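Local atomic coordinates of beta-Lactamase/D-Alanine Carboxypeptidase (Pseudomonas syringae pv. tomato, PDB entry 5EVI), a protein that probably hydrolyses beta-lactam antibiotics to substituted beta-amino acids, as a member of the class C beta-lactamase family. Residues Thr72-Trp80 with Phe174-Ala185; Ser257-Val266 with Gln299-Ala310. All coordinates share one frame; numbering follows the deposited sequence.

Two ways of joining distant pieces of one chain, helix against helix and strand against strand, appear here in series. From the N terminus, helix 70-83 comes first, and interaction 1 closes a loop of about 90 residues, partly helical, when helix 174-186 packs across it. Only after that contact is complete does helix 250-258 lead through a turn into strand 262-266, which interaction 2 pairs with 299-310 across a shorter loop. The loops neither nest nor cross. The centres of the two contacts lie about 22 Å apart, yet the contacts touch: the methyl of Thr259 rests against Ala75, Thr76 and Thr79, tying the buried helix of interaction 1 to the turn that leads into strand 262-266.

Interaction 1: Thr72-Trp80 with Phe174-Ala185; sequences TFTATLATW and FQEAMQQRLFPA
Leu77 and Leu182 plug into each other's helices, each a knob in a hole made by the other side. The two branches of Leu77 divide the work: CD1 reaches the carbonyl oxygen of Ala177, with Ala177 O 3.5 Å from Leu77 CD1, while Leu77 CD2 packs against the Phe174 ring, 3.6 Å from Phe174 CE1. Met178, a selenomethionine, and Leu182 complete this hole. In return, Leu182 enters among Phe73, Thr76, Leu77 and Trp80. Its CG stands anti to the backbone N (chi1 -180°), and the fork then splits: Leu182 CD1 lies 4.0 Å from Trp80 CE3 and Leu182 CD2 3.7 Å from Phe73 O.

Trp80 meets the later part of the partner helix, from Arg181 to Ala185. Its six-membered ring comes to the backbone at Arg181, Trp80 CH2 being 3.6 Å from Arg181 O, and Trp80 CH2 also lies 3.8 Å from Ala185 CB. The CB of Arg181 meets the indole at its edge, in plane, before the rest of that side chain leads away. Helix 250-258 also packs on the indole, through Leu252 and Ala255.

At the other flank, Phe183 directs its ring edge toward the face of Phe73 in an offset edge-to-face pair, planes at 84°, and the CE methyl of Met178 presses on Phe73 CB at 3.5 Å. Thr74 OG1 meets the edge of Phe174 but is satisfied by the carbonyl of Glu224.

With helix directions 82° apart, this is near-perpendicular knobs-into-holes packing on a buried helix that probably carries the SxxK signature at its N-terminal end, as in serine beta-lactamases.

Interaction 2: Ser257-Val266 with Gln299-Ala310; sequences SDTRIGYFKV and QKADAIEPPLAA
Tyr263 O is gripped twice: by the backbone N of Ile304, 2.9 Å away in a nearly straight bond (171° at the hydrogen), and by a water whose oxygen is 2.8 Å from Tyr263 O. The Ile304 donor approaches tilted 34° from the carbonyl plane. The same water also donates to Ile304 O, clamping the two backbones where their pairing is disturbed.

Regular antiparallel pairing flanks this place. Lys265 and Asp302 exchange two backbone bonds, and so do Gly262 and Leu308, where Leu308 N lies 3.0 Å from Gly262 O. Between these pairs, segment 299-310 turns a corner at Glu305 and Pro306, the latter preceded by a cis peptide bond. On its other side, strand 262-266 meets strand 269-271, and there Tyr263 and Phe264 both face Gln271 in a classic beta bulge. Strands 262-266 and 299-308 thus belong to the large antiparallel sheet of the class C beta-lactamase fold, toward the end where strand 151-152 lies outermost.

Ile304 carries its CD1 over the opposing backbone, 3.7 Å from Phe264 C, with CG1 turned beside its own backbone N (chi1 -52°). Phe264 lays CD1 3.6 Å from Ala303 CA, while helix 112-115 touches it through Thr115. Farther along, Ile261 CG2 lies 3.5 Å from Pro307 CB and over one face of the Tyr263 ring, offset toward its rim, and Pro307 CG packs against that ring as well. The Tyr263 ring also meets that of Phe111. Within 299-310 itself, Lys300 NZ forms a salt bridge with Asp302 OD1, 2.7 Å apart.

Interaction 1: Thr72-Trp80 with Phe174-Ala185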
loop_
_atom_site.group_PDB
_atom_site.type_symbol
_atom_site.label_atom_id
_atom_site.label_comp_id
_atom_site.label_asym_id
_atom_site.label_seq_id
_atom_site.Cartn_x
_atom_site.Cartn_y
_atom_site.Cartn_z
ATOM N N THR D 72 0.003 -2.602 1.785
ATOM C CA THR D 72 1.389 -2.890 2.211
ATOM C C THR D 72 1.448 -3.274 3.680
ATOM O O THR D 72 2.346 -4.033 4.077
ATOM C CB THR D 72 2.394 -1.727 1.977
ATOM O OG1 THR D 72 2.017 -0.577 2.748
ATOM C CG2 THR D 72 2.498 -1.366 0.513
ATOM N N PHE D 73 0.532 -2.716 4.481
ATOM C CA PHE D 73 0.428 -3.052 5.906
ATOM C C PHE D 73 -0.160 -4.440 6.102
ATOM O O PHE D 73 0.325 -5.209 6.933
ATOM C CB PHE D 73 -0.414 -2.025 6.655
ATOM C CG PHE D 73 0.232 -0.681 6.752
ATOM C CD1 PHE D 73 1.212 -0.441 7.717
ATOM C CD2 PHE D 73 -0.117 0.340 5.878
ATOM C CE1 PHE D 73 1.815 0.811 7.830
ATOM C CE2 PHE D 73 0.485 1.597 5.981
ATOM C CZ PHE D 73 1.453 1.827 6.953
ATOM N N THR D 74 -1.211 -4.762 5.350
ATOM C CA THR D 74 -1.774 -6.110 5.402
ATOM C C THR D 74 -0.696 -7.145 5.083
ATOM O O THR D 74 -0.612 -8.169 5.764
ATOM C CB THR D 74 -2.947 -6.282 4.432
ATOM O OG1 THR D 74 -4.064 -5.541 4.928
ATOM C CG2 THR D 74 -3.358 -7.734 4.299
ATOM N N ALA D 75 0.082 -6.890 4.026
ATOM C CA ALA D 75 1.153 -7.788 3.621
ATOM C C ALA D 75 2.228 -7.912 4.701
ATOM O O ALA D 75 2.687 -9.003 4.993
ATOM C CB ALA D 75 1.749 -7.336 2.292
ATOM N N THR D 76 2.595 -6.801 5.324
ATOM C CA THR D 76 3.509 -6.842 6.458
ATOM C C THR D 76 2.914 -7.665 7.611
ATOM O O THR D 76 3.618 -8.482 8.211
ATOM C CB THR D 76 3.919 -5.438 6.897
ATOM O OG1 THR D 76 4.267 -4.665 5.729
ATOM C CG2 THR D 76 5.099 -5.523 7.867
ATOM N N LEU D 77 1.610 -7.530 7.856
ATOM C CA LEU D 77 0.942 -8.339 8.905
ATOM C C LEU D 77 1.112 -9.828 8.608
ATOM O O LEU D 77 1.519 -10.596 9.478
ATOM C CB LEU D 77 -0.547 -7.997 9.005
ATOM C CG LEU D 77 -1.283 -8.456 10.267
ATOM C CD1 LEU D 77 -0.989 -7.498 11.418
ATOM C CD2 LEU D 77 -2.784 -8.546 10.014
ATOM N N ALA D 78 0.826 -10.229 7.371
ATOM C CA ALA D 78 0.988 -11.640 6.968
ATOM C C ALA D 78 2.448 -12.140 7.061
ATOM O O ALA D 78 2.700 -13.254 7.554
ATOM C CB ALA D 78 0.445 -11.846 5.571
ATOM N N THR D 79 3.411 -11.326 6.619
ATOM C CA THR D 79 4.825 -11.733 6.715
ATOM C C THR D 79 5.367 -11.661 8.149
ATOM O O THR D 79 6.363 -12.311 8.461
ATOM C CB THR D 79 5.760 -10.916 5.798
ATOM O OG1 THR D 79 5.764 -9.547 6.207
ATOM C CG2 THR D 79 5.344 -11.051 4.327
ATOM N N TRP D 80 4.727 -10.868 9.010
ATOM C CA TRP D 80 5.069 -10.849 10.435
ATOM C C TRP D 80 4.558 -12.141 11.089
ATOM O O TRP D 80 5.250 -12.727 11.913
ATOM C CB TRP D 80 4.493 -9.606 11.112
ATOM C CG TRP D 80 5.046 -9.262 12.478
ATOM C CD1 TRP D 80 6.323 -9.436 12.925
ATOM C CD2 TRP D 80 4.332 -8.630 13.544
ATOM N NE1 TRP D 80 6.444 -8.967 14.215
ATOM C CE2 TRP D 80 5.236 -8.462 14.617
ATOM C CE3 TRP D 80 3.011 -8.190 13.698
ATOM C CZ2 TRP D 80 4.854 -7.887 15.834
ATOM C CZ3 TRP D 80 2.634 -7.616 14.895
ATOM C CH2 TRP D 80 3.546 -7.466 15.950
ATOM N N PHE D 174 -8.787 -8.617 12.952
ATOM C CA PHE D 174 -7.868 -7.849 12.100
ATOM C C PHE D 174 -7.565 -6.448 12.638
ATOM O O PHE D 174 -6.414 -6.006 12.578
ATOM C CB PHE D 174 -8.412 -7.743 10.667
ATOM C CG PHE D 174 -7.485 -7.032 9.715
ATOM C CD1 PHE D 174 -6.393 -7.691 9.167
ATOM C CD2 PHE D 174 -7.705 -5.704 9.363
ATOM C CE1 PHE D 174 -5.537 -7.041 8.287
ATOM C CE2 PHE D 174 -6.858 -5.053 8.483
ATOM C CZ PHE D 174 -5.769 -5.721 7.946
ATOM N N GLN D 175 -8.598 -5.770 13.139
ATOM C CA GLN D 175 -8.466 -4.439 13.751
ATOM C C GLN D 175 -7.424 -4.439 14.865
ATOM O O GLN D 175 -6.538 -3.585 14.876
ATOM C CB GLN D 175 -9.836 -3.940 14.269
ATOM C CG GLN D 175 -9.811 -2.743 15.228
ATOM C CD GLN D 175 -9.671 -3.126 16.699
ATOM O OE1 GLN D 175 -8.782 -2.635 17.399
ATOM N NE2 GLN D 175 -10.545 -4.003 17.171
ATOM N N GLU D 176 -7.544 -5.393 15.790
ATOM C CA GLU D 176 -6.604 -5.545 16.923
ATOM C C GLU D 176 -5.201 -5.971 16.462
ATOM O O GLU D 176 -4.208 -5.510 17.013
ATOM C CB GLU D 176 -7.140 -6.537 17.977
ATOM C CG GLU D 176 -6.142 -6.866 19.093
ATOM C CD GLU D 176 -6.760 -7.573 20.288
ATOM O OE1 GLU D 176 -7.565 -6.936 21.009
ATOM O OE2 GLU D 176 -6.415 -8.751 20.527
ATOM N N ALA D 177 -5.131 -6.842 15.460
ATOM C CA ALA D 177 -3.845 -7.237 14.863
ATOM C C ALA D 177 -3.085 -6.025 14.298
ATOM O O ALA D 177 -1.873 -5.937 14.449
ATOM C CB ALA D 177 -4.043 -8.295 13.785
HETATM N N MSE D 178 -3.808 -5.077 13.697
HETATM C CA MSE D 178 -3.175 -3.878 13.127
HETATM C C MSE D 178 -2.951 -2.842 14.181
HETATM O O MSE D 178 -1.812 -2.456 14.435
HETATM C CB MSE D 178 -4.015 -3.291 11.994
HETATM C CG MSE D 178 -4.199 -4.295 10.876
HETATM SE SE MSE D 178 -2.653 -4.325 9.646
HETATM C CE MSE D 178 -3.352 -3.181 8.204
ATOM N N GLN D 179 -4.037 -2.407 14.823
ATOM C CA GLN D 179 -4.023 -1.239 15.712
ATOM C C GLN D 179 -3.260 -1.454 17.016
ATOM O O GLN D 179 -2.641 -0.523 17.510
ATOM C CB GLN D 179 -5.456 -0.809 16.060
ATOM C CG GLN D 179 -6.260 -0.235 14.901
ATOM C CD GLN D 179 -6.359 1.285 14.935
ATOM O OE1 GLN D 179 -7.287 1.860 14.372
ATOM N NE2 GLN D 179 -5.394 1.938 15.579
ATOM N N GLN D 180 -3.334 -2.662 17.577
ATOM C CA GLN D 180 -2.728 -2.975 18.872
ATOM C C GLN D 180 -1.403 -3.731 18.792
ATOM O O GLN D 180 -0.678 -3.778 19.789
ATOM C CB GLN D 180 -3.703 -3.800 19.725
ATOM C CG GLN D 180 -5.036 -3.123 19.989
ATOM C CD GLN D 180 -4.856 -1.737 20.566
ATOM O OE1 GLN D 180 -5.360 -0.760 20.018
ATOM N NE2 GLN D 180 -4.090 -1.641 21.659
ATOM N N ARG D 181 -1.100 -4.329 17.636
ATOM C CA ARG D 181 0.101 -5.152 17.484
ATOM C C ARG D 181 1.086 -4.607 16.446
ATOM O O ARG D 181 2.199 -4.282 16.809
ATOM C CB ARG D 181 -0.285 -6.600 17.168
ATOM C CG ARG D 181 -0.730 -7.408 18.373
ATOM C CD ARG D 181 0.449 -7.804 19.258
ATOM N NE ARG D 181 0.123 -8.968 20.077
ATOM C CZ ARG D 181 -0.664 -8.964 21.159
ATOM N NH1 ARG D 181 -0.872 -10.112 21.802
ATOM N NH2 ARG D 181 -1.253 -7.844 21.604
ATOM N N LEU D 182 0.689 -4.495 15.174
ATOM C CA LEU D 182 1.642 -4.089 14.118
ATOM C C LEU D 182 2.043 -2.615 14.189
ATOM O O LEU D 182 3.243 -2.301 14.121
ATOM C CB LEU D 182 1.116 -4.409 12.712
ATOM C CG LEU D 182 2.050 -4.019 11.541
ATOM C CD1 LEU D 182 3.264 -4.933 11.442
ATOM C CD2 LEU D 182 1.286 -3.966 10.231
ATOM N N PHE D 183 1.049 -1.726 14.294
ATOM C CA PHE D 183 1.297 -0.274 14.327
ATOM C C PHE D 183 2.134 0.139 15.563
ATOM O O PHE D 183 3.125 0.864 15.404
ATOM C CB PHE D 183 -0.001 0.569 14.229
ATOM C CG PHE D 183 -0.834 0.357 12.970
ATOM C CD1 PHE D 183 -0.299 -0.153 11.780
ATOM C CD2 PHE D 183 -2.178 0.745 12.975
ATOM C CE1 PHE D 183 -1.101 -0.314 10.644
ATOM C CE2 PHE D 183 -2.981 0.610 11.839
ATOM C CZ PHE D 183 -2.443 0.067 10.675
ATOM N N PRO D 184 1.768 -0.336 16.780
ATOM C CA PRO D 184 2.678 -0.138 17.922
ATOM C C PRO D 184 4.075 -0.745 17.746
ATOM O O PRO D 184 5.069 -0.076 18.050
ATOM C CB PRO D 184 1.933 -0.809 19.082
ATOM C CG PRO D 184 0.503 -0.628 18.737
ATOM C CD PRO D 184 0.452 -0.821 17.242
ATOM N N ALA D 185 4.150 -1.981 17.266
ATOM C CA ALA D 185 5.445 -2.660 17.047
ATOM C C ALA D 185 6.365 -1.916 16.071
ATOM O O ALA D 185 7.587 -1.981 16.208
ATOM C CB ALA D 185 5.232 -4.093 16.568
#

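Interaction 2: Ser257-Val266 with Gln299-Ala310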
loop_
_atom_site.group_PDB
_atom_site.type_symbol
_atom_site.label_atom_id
_atom_site.label_comp_id
_atom_site.label_asym_id
_atom_site.label_seq_id
_atom_site.Cartn_x
_atom_site.Cartn_y
_atom_site.Cartn_z
ATOM N N SER D 257 11.237 -6.962 5.340
ATOM C CA SER D 257 12.062 -7.353 4.193
ATOM C C SER D 257 11.328 -8.336 3.267
ATOM O O SER D 257 11.375 -8.207 2.026
ATOM C CB SER D 257 13.368 -7.974 4.695
ATOM O OG SER D 257 14.212 -8.305 3.619
ATOM N N ASP D 258 10.626 -9.304 3.866
ATOM C CA ASP D 258 9.945 -10.358 3.071
ATOM C C ASP D 258 8.784 -9.846 2.193
ATOM O O ASP D 258 8.482 -10.453 1.149
ATOM C CB ASP D 258 9.482 -11.539 3.951
ATOM C CG ASP D 258 10.659 -12.317 4.587
ATOM O OD1 ASP D 258 11.825 -12.045 4.203
ATOM O OD2 ASP D 258 10.421 -13.191 5.475
ATOM N N THR D 259 8.150 -8.737 2.574
ATOM C CA THR D 259 7.148 -8.111 1.701
ATOM C C THR D 259 7.751 -7.585 0.386
ATOM O O THR D 259 7.035 -7.517 -0.582
ATOM C CB THR D 259 6.335 -6.977 2.371
ATOM O OG1 THR D 259 7.203 -5.882 2.715
ATOM C CG2 THR D 259 5.584 -7.483 3.624
ATOM N N ARG D 260 9.042 -7.232 0.359
ATOM C CA ARG D 260 9.732 -6.749 -0.882
ATOM C C ARG D 260 10.461 -7.849 -1.663
ATOM O O ARG D 260 11.322 -7.578 -2.490
ATOM C CB ARG D 260 10.663 -5.566 -0.585
ATOM C CG ARG D 260 9.997 -4.405 0.152
ATOM C CD ARG D 260 10.950 -3.260 0.527
ATOM N NE ARG D 260 12.289 -3.676 0.952
ATOM C CZ ARG D 260 12.691 -3.935 2.195
ATOM N NH1 ARG D 260 11.865 -3.838 3.254
ATOM N NH2 ARG D 260 13.957 -4.321 2.391
ATOM N N ILE D 261 10.138 -9.106 -1.354
ATOM C CA ILE D 261 10.468 -10.240 -2.219
ATOM C C ILE D 261 9.666 -10.208 -3.542
ATOM O O ILE D 261 8.439 -10.111 -3.544
ATOM C CB ILE D 261 10.270 -11.568 -1.454
ATOM C CG1 ILE D 261 11.341 -11.689 -0.359
ATOM C CG2 ILE D 261 10.299 -12.785 -2.383
ATOM C CD1 ILE D 261 11.068 -12.817 0.629
ATOM N N GLY D 262 10.385 -10.361 -4.654
ATOM C CA GLY D 262 9.801 -10.302 -5.984
ATOM C C GLY D 262 9.361 -11.673 -6.444
ATOM O O GLY D 262 10.196 -12.590 -6.604
ATOM N N TYR D 263 8.066 -11.819 -6.682
ATOM C CA TYR D 263 7.495 -13.131 -7.043
ATOM C C TYR D 263 7.227 -13.265 -8.542
ATOM O O TYR D 263 7.379 -14.351 -9.090
ATOM C CB TYR D 263 6.209 -13.361 -6.272
ATOM C CG TYR D 263 6.357 -13.619 -4.805
ATOM C CD1 TYR D 263 6.655 -14.893 -4.327
ATOM C CD2 TYR D 263 6.135 -12.597 -3.870
ATOM C CE1 TYR D 263 6.762 -15.135 -2.961
ATOM C CE2 TYR D 263 6.226 -12.826 -2.506
ATOM C CZ TYR D 263 6.548 -14.092 -2.055
ATOM O OH TYR D 263 6.638 -14.346 -0.721
ATOM N N PHE D 264 6.823 -12.176 -9.209
ATOM C CA PHE D 264 6.499 -12.229 -10.650
ATOM C C PHE D 264 7.044 -11.033 -11.444
ATOM O O PHE D 264 7.166 -9.924 -10.914
ATOM C CB PHE D 264 4.977 -12.310 -10.824
ATOM C CG PHE D 264 4.351 -13.476 -10.124
ATOM C CD1 PHE D 264 4.281 -14.723 -10.752
ATOM C CD2 PHE D 264 3.826 -13.343 -8.855
ATOM C CE1 PHE D 264 3.716 -15.810 -10.112
ATOM C CE2 PHE D 264 3.254 -14.426 -8.204
ATOM C CZ PHE D 264 3.193 -15.663 -8.836
ATOM N N LYS D 265 7.383 -11.272 -12.712
ATOM C CA LYS D 265 7.605 -10.199 -13.685
ATOM C C LYS D 265 6.275 -9.975 -14.402
ATOM O O LYS D 265 5.682 -10.946 -14.899
ATOM C CB LYS D 265 8.700 -10.574 -14.699
ATOM C CG LYS D 265 10.134 -10.368 -14.206
ATOM C CD LYS D 265 10.766 -9.095 -14.767
ATOM C CE LYS D 265 11.763 -8.456 -13.818
ATOM N NZ LYS D 265 12.769 -9.358 -13.206
ATOM N N VAL D 266 5.810 -8.721 -14.436
ATOM C CA VAL D 266 4.508 -8.344 -15.051
ATOM C C VAL D 266 4.762 -7.124 -15.926
ATOM O O VAL D 266 4.744 -5.996 -15.441
ATOM C CB VAL D 266 3.421 -8.029 -13.988
ATOM C CG1 VAL D 266 2.059 -7.804 -14.644
ATOM C CG2 VAL D 266 3.310 -9.161 -12.973
ATOM N N GLN D 299 -3.123 -9.064 -16.807
ATOM C CA GLN D 299 -1.889 -9.112 -17.601
ATOM C C GLN D 299 -1.297 -10.498 -17.486
ATOM O O GLN D 299 -1.562 -11.199 -16.514
ATOM C CB GLN D 299 -0.834 -8.134 -17.064
ATOM C CG GLN D 299 -0.914 -6.713 -17.601
ATOM C CD GLN D 299 -1.975 -5.892 -16.919
ATOM O OE1 GLN D 299 -2.794 -5.243 -17.576
ATOM N NE2 GLN D 299 -1.976 -5.916 -15.585
ATOM N N LYS D 300 -0.477 -10.870 -18.466
ATOM C CA LYS D 300 0.366 -12.053 -18.360
ATOM C C LYS D 300 1.464 -11.799 -17.321
ATOM O O LYS D 300 1.977 -10.683 -17.203
ATOM C CB LYS D 300 1.002 -12.388 -19.709
ATOM C CG LYS D 300 1.918 -13.600 -19.659
ATOM C CD LYS D 300 1.981 -14.340 -20.993
ATOM C CE LYS D 300 2.617 -15.710 -20.833
ATOM N NZ LYS D 300 3.909 -15.666 -20.082
ATOM N N ALA D 301 1.806 -12.843 -16.572
ATOM C CA ALA D 301 2.883 -12.786 -15.591
ATOM C C ALA D 301 3.779 -14.009 -15.738
ATOM O O ALA D 301 3.354 -15.040 -16.259
ATOM C CB ALA D 301 2.318 -12.718 -14.179
ATOM N N ASP D 302 5.018 -13.871 -15.268
ATOM C CA ASP D 302 6.025 -14.935 -15.314
ATOM C C ASP D 302 6.627 -15.123 -13.925
ATOM O O ASP D 302 7.159 -14.174 -13.347
ATOM C CB ASP D 302 7.127 -14.572 -16.306
ATOM C CG ASP D 302 6.599 -14.323 -17.706
ATOM O OD1 ASP D 302 5.690 -15.053 -18.152
ATOM O OD2 ASP D 302 7.103 -13.398 -18.369
ATOM N N ALA D 303 6.552 -16.340 -13.397
ATOM C CA ALA D 303 7.064 -16.634 -12.054
ATOM C C ALA D 303 8.585 -16.504 -11.979
ATOM O O ALA D 303 9.299 -17.040 -12.821
ATOM C CB ALA D 303 6.634 -18.026 -11.612
ATOM N N ILE D 304 9.063 -15.780 -10.968
ATOM C CA ILE D 304 10.486 -15.707 -10.666
ATOM C C ILE D 304 10.747 -16.821 -9.649
ATOM O O ILE D 304 10.280 -16.743 -8.509
ATOM C CB ILE D 304 10.892 -14.329 -10.094
ATOM C CG1 ILE D 304 10.402 -13.186 -11.002
ATOM C CG2 ILE D 304 12.408 -14.252 -9.929
ATOM C CD1 ILE D 304 10.440 -11.817 -10.352
ATOM N N GLU D 305 11.463 -17.860 -10.078
ATOM C CA GLU D 305 11.704 -19.051 -9.262
ATOM C C GLU D 305 13.201 -19.398 -9.241
ATOM O O GLU D 305 13.769 -19.694 -10.290
ATOM C CB GLU D 305 10.886 -20.226 -9.794
ATOM C CG GLU D 305 9.391 -20.056 -9.584
ATOM C CD GLU D 305 8.600 -21.273 -10.012
ATOM O OE1 GLU D 305 7.808 -21.164 -10.972
ATOM O OE2 GLU D 305 8.780 -22.342 -9.392
ATOM N N PRO D 306 13.851 -19.345 -8.058
ATOM C CA PRO D 306 13.300 -18.973 -6.745
ATOM C C PRO D 306 12.915 -17.481 -6.678
ATOM O O PRO D 306 13.418 -16.692 -7.484
ATOM C CB PRO D 306 14.442 -19.296 -5.775
ATOM C CG PRO D 306 15.679 -19.195 -6.599
ATOM C CD PRO D 306 15.296 -19.635 -7.982
ATOM N N PRO D 307 12.012 -17.100 -5.743
ATOM C CA PRO D 307 11.650 -15.682 -5.591
ATOM C C PRO D 307 12.880 -14.810 -5.365
ATOM O O PRO D 307 13.802 -15.219 -4.660
ATOM C CB PRO D 307 10.736 -15.672 -4.356
ATOM C CG PRO D 307 10.189 -17.055 -4.268
ATOM C CD PRO D 307 11.264 -17.957 -4.801
ATOM N N LEU D 308 12.890 -13.634 -5.983
ATOM C CA LEU D 308 14.052 -12.760 -5.962
ATOM C C LEU D 308 14.088 -12.059 -4.605
ATOM O O LEU D 308 13.069 -11.535 -4.143
ATOM C CB LEU D 308 13.992 -11.742 -7.119
ATOM C CG LEU D 308 15.321 -11.266 -7.726
ATOM C CD1 LEU D 308 16.051 -12.386 -8.460
ATOM C CD2 LEU D 308 15.064 -10.096 -8.668
ATOM N N ALA D 309 15.257 -12.076 -3.966
ATOM C CA ALA D 309 15.464 -11.437 -2.658
ATOM C C ALA D 309 15.198 -9.933 -2.748
ATOM O O ALA D 309 15.219 -9.375 -3.838
ATOM C CB ALA D 309 16.889 -11.683 -2.179
ATOM N N ALA D 310 14.937 -9.291 -1.608
ATOM C CA ALA D 310 14.782 -7.827 -1.567
ATOM C C ALA D 310 15.944 -7.194 -2.330
ATOM O O ALA D 310 17.113 -7.574 -2.120
ATOM C CB ALA D 310 14.741 -7.314 -0.134
HETATM O O HOH W 1 12.708 -8.529 -5.078
HETATM O O HOH W 2 7.429 -16.798 -7.780
#